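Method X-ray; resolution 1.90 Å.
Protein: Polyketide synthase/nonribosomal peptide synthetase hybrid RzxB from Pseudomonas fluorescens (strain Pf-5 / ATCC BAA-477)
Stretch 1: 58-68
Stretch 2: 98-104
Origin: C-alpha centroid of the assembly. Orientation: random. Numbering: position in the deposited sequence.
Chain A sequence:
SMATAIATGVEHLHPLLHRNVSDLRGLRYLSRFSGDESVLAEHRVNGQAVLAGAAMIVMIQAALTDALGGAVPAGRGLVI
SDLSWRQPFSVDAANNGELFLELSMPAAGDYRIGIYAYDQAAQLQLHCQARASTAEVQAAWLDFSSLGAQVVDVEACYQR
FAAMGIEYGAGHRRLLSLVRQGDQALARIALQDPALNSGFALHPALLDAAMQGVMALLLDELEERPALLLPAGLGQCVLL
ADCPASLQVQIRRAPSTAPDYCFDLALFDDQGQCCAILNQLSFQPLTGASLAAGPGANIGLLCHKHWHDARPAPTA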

ATOM      1  N   VAL A  58       1.961  -5.324   1.025  1.00 17.51           N
ATOM      2  CA  VAL A  58       3.162  -6.054   0.632  1.00 18.48           C
ATOM      3  C   VAL A  58       3.347  -7.281   1.514  1.00 17.81           C
ATOM      4  O   VAL A  58       3.778  -8.342   1.048  1.00 20.18           O
ATOM      5  N   MET A  59       3.034  -7.155   2.802  1.00 20.19           N
ATOM      6  CA  MET A  59       3.160  -8.295   3.702  1.00 22.47           C
ATOM      7  C   MET A  59       2.215  -9.418   3.299  1.00 22.10           C
ATOM      8  O   MET A  59       2.580 -10.597   3.357  1.00 20.60           O
ATOM      9  N   ILE A  60       0.994  -9.073   2.891  1.00 20.32           N
ATOM     10  CA  ILE A  60       0.056 -10.086   2.419  1.00 19.20           C
ATOM     11  C   ILE A  60       0.589 -10.748   1.158  1.00 21.65           C
ATOM     12  O   ILE A  60       0.528 -11.975   1.009  1.00 22.60           O
ATOM     13  N   GLN A  61       1.121  -9.948   0.231  1.00 23.00           N
ATOM     14  CA  GLN A  61       1.673 -10.502  -1.000  1.00 23.53           C
ATOM     15  C   GLN A  61       2.839 -11.440  -0.707  1.00 24.37           C
ATOM     16  O   GLN A  61       2.937 -12.523  -1.295  1.00 25.57           O
ATOM     17  N   ALA A  62       3.730 -11.044   0.202  1.00 24.88           N
ATOM     18  CA  ALA A  62       4.853 -11.904   0.563  1.00 22.66           C
ATOM     19  C   ALA A  62       4.371 -13.188   1.228  1.00 20.00           C
ATOM     20  O   ALA A  62       4.877 -14.276   0.936  1.00 22.01           O
ATOM     21  N   ALA A  63       3.396 -13.079   2.134  1.00 19.25           N
ATOM     22  CA  ALA A  63       2.907 -14.257   2.842  1.00 20.06           C
ATOM     23  C   ALA A  63       2.246 -15.233   1.881  1.00 25.47           C
ATOM     24  O   ALA A  63       2.481 -16.445   1.954  1.00 23.20           O
ATOM     25  N   LEU A  64       1.411 -14.726   0.973  1.00 26.16           N
ATOM     26  CA  LEU A  64       0.758 -15.606   0.012  1.00 29.64           C
ATOM     27  C   LEU A  64       1.779 -16.277  -0.895  1.00 26.89           C
ATOM     28  O   LEU A  64       1.675 -17.477  -1.180  1.00 24.61           O
ATOM     29  N   THR A  65       2.766 -15.515  -1.367  1.00 26.53           N
ATOM     30  CA  THR A  65       3.787 -16.078  -2.242  1.00 29.95           C
ATOM     31  C   THR A  65       4.546 -17.202  -1.546  1.00 28.18           C
ATOM     32  O   THR A  65       4.859 -18.226  -2.165  1.00 28.27           O
ATOM     33  N   ASP A  66       4.857 -17.026  -0.260  1.00 27.65           N
ATOM     34  CA  ASP A  66       5.537 -18.080   0.486  1.00 29.08           C
ATOM     35  C   ASP A  66       4.631 -19.292   0.669  1.00 28.74           C
ATOM     36  O   ASP A  66       5.062 -20.434   0.469  1.00 29.26           O
ATOM     37  N   ALA A  67       3.369 -19.062   1.037  1.00 27.10           N
ATOM     38  CA  ALA A  67       2.452 -20.173   1.272  1.00 30.80           C
ATOM     39  C   ALA A  67       2.195 -20.974   0.000  1.00 33.52           C
ATOM     40  O   ALA A  67       1.869 -22.163   0.075  1.00 28.15           O
ATOM     41  N   LEU A  68       2.338 -20.352  -1.168  1.00 33.26           N
ATOM     42  CA  LEU A  68       2.138 -21.031  -2.442  1.00 35.82           C
ATOM     43  C   LEU A  68       3.383 -21.759  -2.940  1.00 37.27           C
ATOM     44  O   LEU A  68       3.385 -22.246  -4.076  1.00 37.43           O
ATOM     45  N   GLU A  98       6.157  -6.544  17.393  1.00 22.29           N
ATOM     46  CA  GLU A  98       5.779  -7.807  16.768  1.00 20.22           C
ATOM     47  C   GLU A  98       4.436  -7.659  16.064  1.00 20.05           C
ATOM     48  O   GLU A  98       3.440  -7.268  16.684  1.00 20.71           O
ATOM     49  N   LEU A  99       4.416  -7.985  14.773  1.00 19.66           N
ATOM     50  CA  LEU A  99       3.212  -7.947  13.954  1.00 18.92           C
ATOM     51  C   LEU A  99       3.002  -9.327  13.347  1.00 20.37           C
ATOM     52  O   LEU A  99       3.870  -9.829  12.625  1.00 22.69           O
ATOM     53  N   PHE A 100       1.855  -9.930  13.636  1.00 17.81           N
ATOM     54  CA  PHE A 100       1.528 -11.274  13.185  1.00 17.88           C
ATOM     55  C   PHE A 100       0.617 -11.228  11.966  1.00 23.41           C
ATOM     56  O   PHE A 100      -0.206 -10.324  11.821  1.00 23.88           O
ATOM     57  N   LEU A 101       0.773 -12.217  11.088  1.00 21.67           N
ATOM     58  CA  LEU A 101      -0.112 -12.401   9.941  1.00 21.77           C
ATOM     59  C   LEU A 101      -0.606 -13.838   9.945  1.00 22.56           C
ATOM     60  O   LEU A 101       0.200 -14.773   9.905  1.00 21.30           O
ATOM     61  N   GLU A 102      -1.925 -14.012   9.997  1.00 21.88           N
ATOM     62  CA  GLU A 102      -2.548 -15.329   9.960  1.00 24.29           C
ATOM     63  C   GLU A 102      -3.158 -15.567   8.588  1.00 23.27           C
ATOM     64  O   GLU A 102      -3.854 -14.697   8.054  1.00 22.81           O
ATOM     65  N   LEU A 103      -2.894 -16.744   8.026  1.00 22.33           N
ATOM     66  CA  LEU A 103      -3.355 -17.110   6.692  1.00 25.09           C
ATOM     67  C   LEU A 103      -4.120 -18.421   6.783  1.00 25.52           C
ATOM     68  O   LEU A 103      -3.581 -19.425   7.259  1.00 21.20           O
ATOM     69  N   SER A 104      -5.365 -18.415   6.314  1.00 26.06           N
ATOM     70  CA  SER A 104      -6.193 -19.610   6.287  1.00 27.18           C
ATOM     71  C   SER A 104      -6.802 -19.763   4.901  1.00 28.60           C
ATOM     72  O   SER A 104      -6.780 -18.843   4.080  1.00 27.15           O
TER

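The contact between helix 58-67 and strand 98-104 is a purely apolar helix-on-strand packing, in which one face of the helix rests on a row of three leucines and no hydrogen bond crosses between the two. It illustrates a general principle: an extended strand sends alternate side chains to opposite faces, whereas a helix brings residues to one face at intervals of three or four, so two short periodic patterns can be matched across a layer of hydrocarbon. The axes come within 9.9 Å, a spacing filled by side chains and too wide for the backbones to pair; their N-to-C directions differ by 48°.

On the strand, Leu99, Leu101 and Leu103 all direct CA-to-CB toward the helix, while Phe100 between them points away and takes essentially no part. The three leucines share chi1 near t but diverge at chi2, which is p in Leu99 and t in Leu101 and Leu103. On the helix, Met59, Ala63 and Ala67 follow one another at four-residue intervals, each pointing toward the strand.

Met59 supplies the long reach at the start of the row. With chi1 and chi2 both t, its chain extends toward the strand, and chi3 in the m range turns the terminal methyl so that Met59 CE lies 3.8 Å from Leu99 CD2. Farther back along the same chain, Met59 CG meets Leu101 CD1 at 3.6 Å, so one side chain bridges two strand residues. Leu101, the most extensively covered residue of the contact, also touches Ile60, which points sideways in rotamer m/t and brings CG1 to 4.2 Å from Leu101 CD1. Its other methyl, Leu101 CD2, sits 3.7 Å from Ala63 CB. The backbones stay well apart here: Ile60 CA and Leu101 CA are 7.9 Å apart, as are Ala63 CA and Leu103 CA. Leu101 CD1 spans much of that gap, ending 4.0 Å from Ile60 CA.

Leu103 closes the row. Its CD1 lies 3.8 Å from Ala67 CB and 3.9 Å from Leu64 CD2, and 4.0 Å from Ala63 O, a van der Waals approach to the helix backbone. Leu64 starts sideways, with an unusual chi1 of -129°, yet its end comes nearer to the strand.

Polar side chains stay out of this layer. Thr65 OG1, beyond reach of the strand, donates a hydrogen bond to Gln61 O at 2.8 Å, one turn back in its own helix, and Gln61 points away from the strand. Glu98 OE2 and Glu102 OE2 are hydrogen-bonded elsewhere in the structure.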

ATOM      1  CB  VAL A  58       4.389  -5.124   0.688  1.00 19.06           C
ATOM      2  CG1 VAL A  58       5.678  -5.910   0.469  1.00 23.31           C
ATOM      3  CG2 VAL A  58       4.254  -4.012  -0.343  1.00 20.00           C
ATOM      4  CB  MET A  59       2.893  -7.841   5.131  1.00 25.30           C
ATOM      5  CG  MET A  59       3.138  -8.898   6.198  1.00 42.22           C
ATOM      6  SD  MET A  59       2.825  -8.294   7.872  1.00 44.75           S
ATOM      7  CE  MET A  59       3.448  -6.618   7.761  1.00 23.91           C
ATOM      8  CB  ILE A  60      -1.331  -9.459   2.184  1.00 20.04           C
ATOM      9  CG1 ILE A  60      -1.904  -8.951   3.510  1.00 26.68           C
ATOM     10  CG2 ILE A  60      -2.279 -10.473   1.545  1.00 22.69           C
ATOM     11  CD1 ILE A  60      -3.179  -8.140   3.368  1.00 25.65           C
ATOM     12  CB  GLN A  61       2.110  -9.368  -1.930  1.00 26.45           C
ATOM     13  CG  GLN A  61       0.953  -8.519  -2.445  1.00 34.42           C
ATOM     14  CD  GLN A  61       1.407  -7.232  -3.106  1.00 33.68           C
ATOM     15  OE1 GLN A  61       2.525  -6.766  -2.888  1.00 30.25           O
ATOM     16  NE2 GLN A  61       0.538  -6.651  -3.926  1.00 28.92           N
ATOM     17  CB  ALA A  62       5.811 -11.152   1.484  1.00 21.24           C
ATOM     18  CB  ALA A  63       1.925 -13.840   3.938  1.00 19.50           C
ATOM     19  CB  LEU A  64      -0.251 -14.819  -0.824  1.00 38.79           C
ATOM     20  CG  LEU A  64      -1.657 -15.413  -0.912  1.00 49.44           C
ATOM     21  CD1 LEU A  64      -1.628 -16.906  -1.257  1.00 49.82           C
ATOM     22  CD2 LEU A  64      -2.387 -15.158   0.389  1.00 53.02           C
ATOM     23  CB  THR A  65       4.745 -14.976  -2.691  1.00 31.75           C
ATOM     24  OG1 THR A  65       4.019 -13.982  -3.426  1.00 32.09           O
ATOM     25  CG2 THR A  65       5.860 -15.545  -3.568  1.00 32.64           C
ATOM     26  CB  ASP A  66       5.993 -17.544   1.844  1.00 28.84           C
ATOM     27  CG  ASP A  66       6.937 -18.491   2.558  1.00 33.99           C
ATOM     28  OD1 ASP A  66       8.122 -18.548   2.171  1.00 35.85           O
ATOM     29  OD2 ASP A  66       6.497 -19.178   3.503  1.00 35.51           O
ATOM     30  CB  ALA A  67       1.137 -19.644   1.846  1.00 28.86           C
ATOM     31  CB  LEU A  68       1.664 -20.030  -3.498  1.00 39.76           C
ATOM     32  CG  LEU A  68       0.207 -19.585  -3.354  1.00 37.48           C
ATOM     33  CD1 LEU A  68      -0.067 -18.337  -4.179  1.00 39.97           C
ATOM     34  CD2 LEU A  68      -0.723 -20.715  -3.784  1.00 33.61           C
ATOM     35  CB  GLU A  98       5.716  -8.919  17.814  1.00 24.40           C
ATOM     36  CG  GLU A  98       7.063  -9.254  18.433  1.00 26.86           C
ATOM     37  CD  GLU A  98       6.975 -10.360  19.470  1.00 33.94           C
ATOM     38  OE1 GLU A  98       5.912 -10.503  20.108  1.00 37.44           O
ATOM     39  OE2 GLU A  98       7.974 -11.085  19.653  1.00 43.50           O
ATOM     40  CB  LEU A  99       3.335  -6.881  12.860  1.00 20.98           C
ATOM     41  CG  LEU A  99       2.062  -6.419  12.146  1.00 20.50           C
ATOM     42  CD1 LEU A  99       1.028  -5.898  13.126  1.00 16.20           C
ATOM     43  CD2 LEU A  99       2.413  -5.338  11.148  1.00 24.81           C
ATOM     44  CB  PHE A 100       0.841 -12.060  14.301  1.00 18.76           C
ATOM     45  CG  PHE A 100       1.707 -12.282  15.504  1.00 23.35           C
ATOM     46  CD1 PHE A 100       1.803 -11.318  16.492  1.00 21.99           C
ATOM     47  CD2 PHE A 100       2.419 -13.458  15.652  1.00 25.99           C
ATOM     48  CE1 PHE A 100       2.598 -11.517  17.602  1.00 25.09           C
ATOM     49  CE2 PHE A 100       3.215 -13.665  16.762  1.00 26.51           C
ATOM     50  CZ  PHE A 100       3.304 -12.694  17.737  1.00 28.75           C
ATOM     51  CB  LEU A 101       0.599 -12.086   8.621  1.00 19.19           C
ATOM     52  CG  LEU A 101      -0.267 -12.117   7.351  1.00 19.10           C
ATOM     53  CD1 LEU A 101       0.311 -11.177   6.306  1.00 22.65           C
ATOM     54  CD2 LEU A 101      -0.396 -13.521   6.762  1.00 18.72           C
ATOM     55  CB  GLU A 102      -3.621 -15.462  11.041  1.00 27.36           C
ATOM     56  CG  GLU A 102      -3.081 -15.888  12.392  1.00 34.26           C
ATOM     57  CD  GLU A 102      -4.157 -15.932  13.466  1.00 40.47           C
ATOM     58  OE1 GLU A 102      -5.355 -15.907  13.117  1.00 41.43           O
ATOM     59  OE2 GLU A 102      -3.802 -15.996  14.660  1.00 40.87           O
ATOM     60  CB  LEU A 103      -2.173 -17.241   5.730  1.00 31.78           C
ATOM     61  CG  LEU A 103      -2.438 -17.142   4.226  1.00 42.66           C
ATOM     62  CD1 LEU A 103      -1.109 -17.044   3.497  1.00 50.32           C
ATOM     63  CD2 LEU A 103      -3.241 -18.321   3.701  1.00 45.39           C
ATOM     64  CB  SER A 104      -7.294 -19.556   7.354  1.00 31.44           C
ATOM     65  OG  SER A 104      -8.143 -18.438   7.156  1.00 39.05           O
TER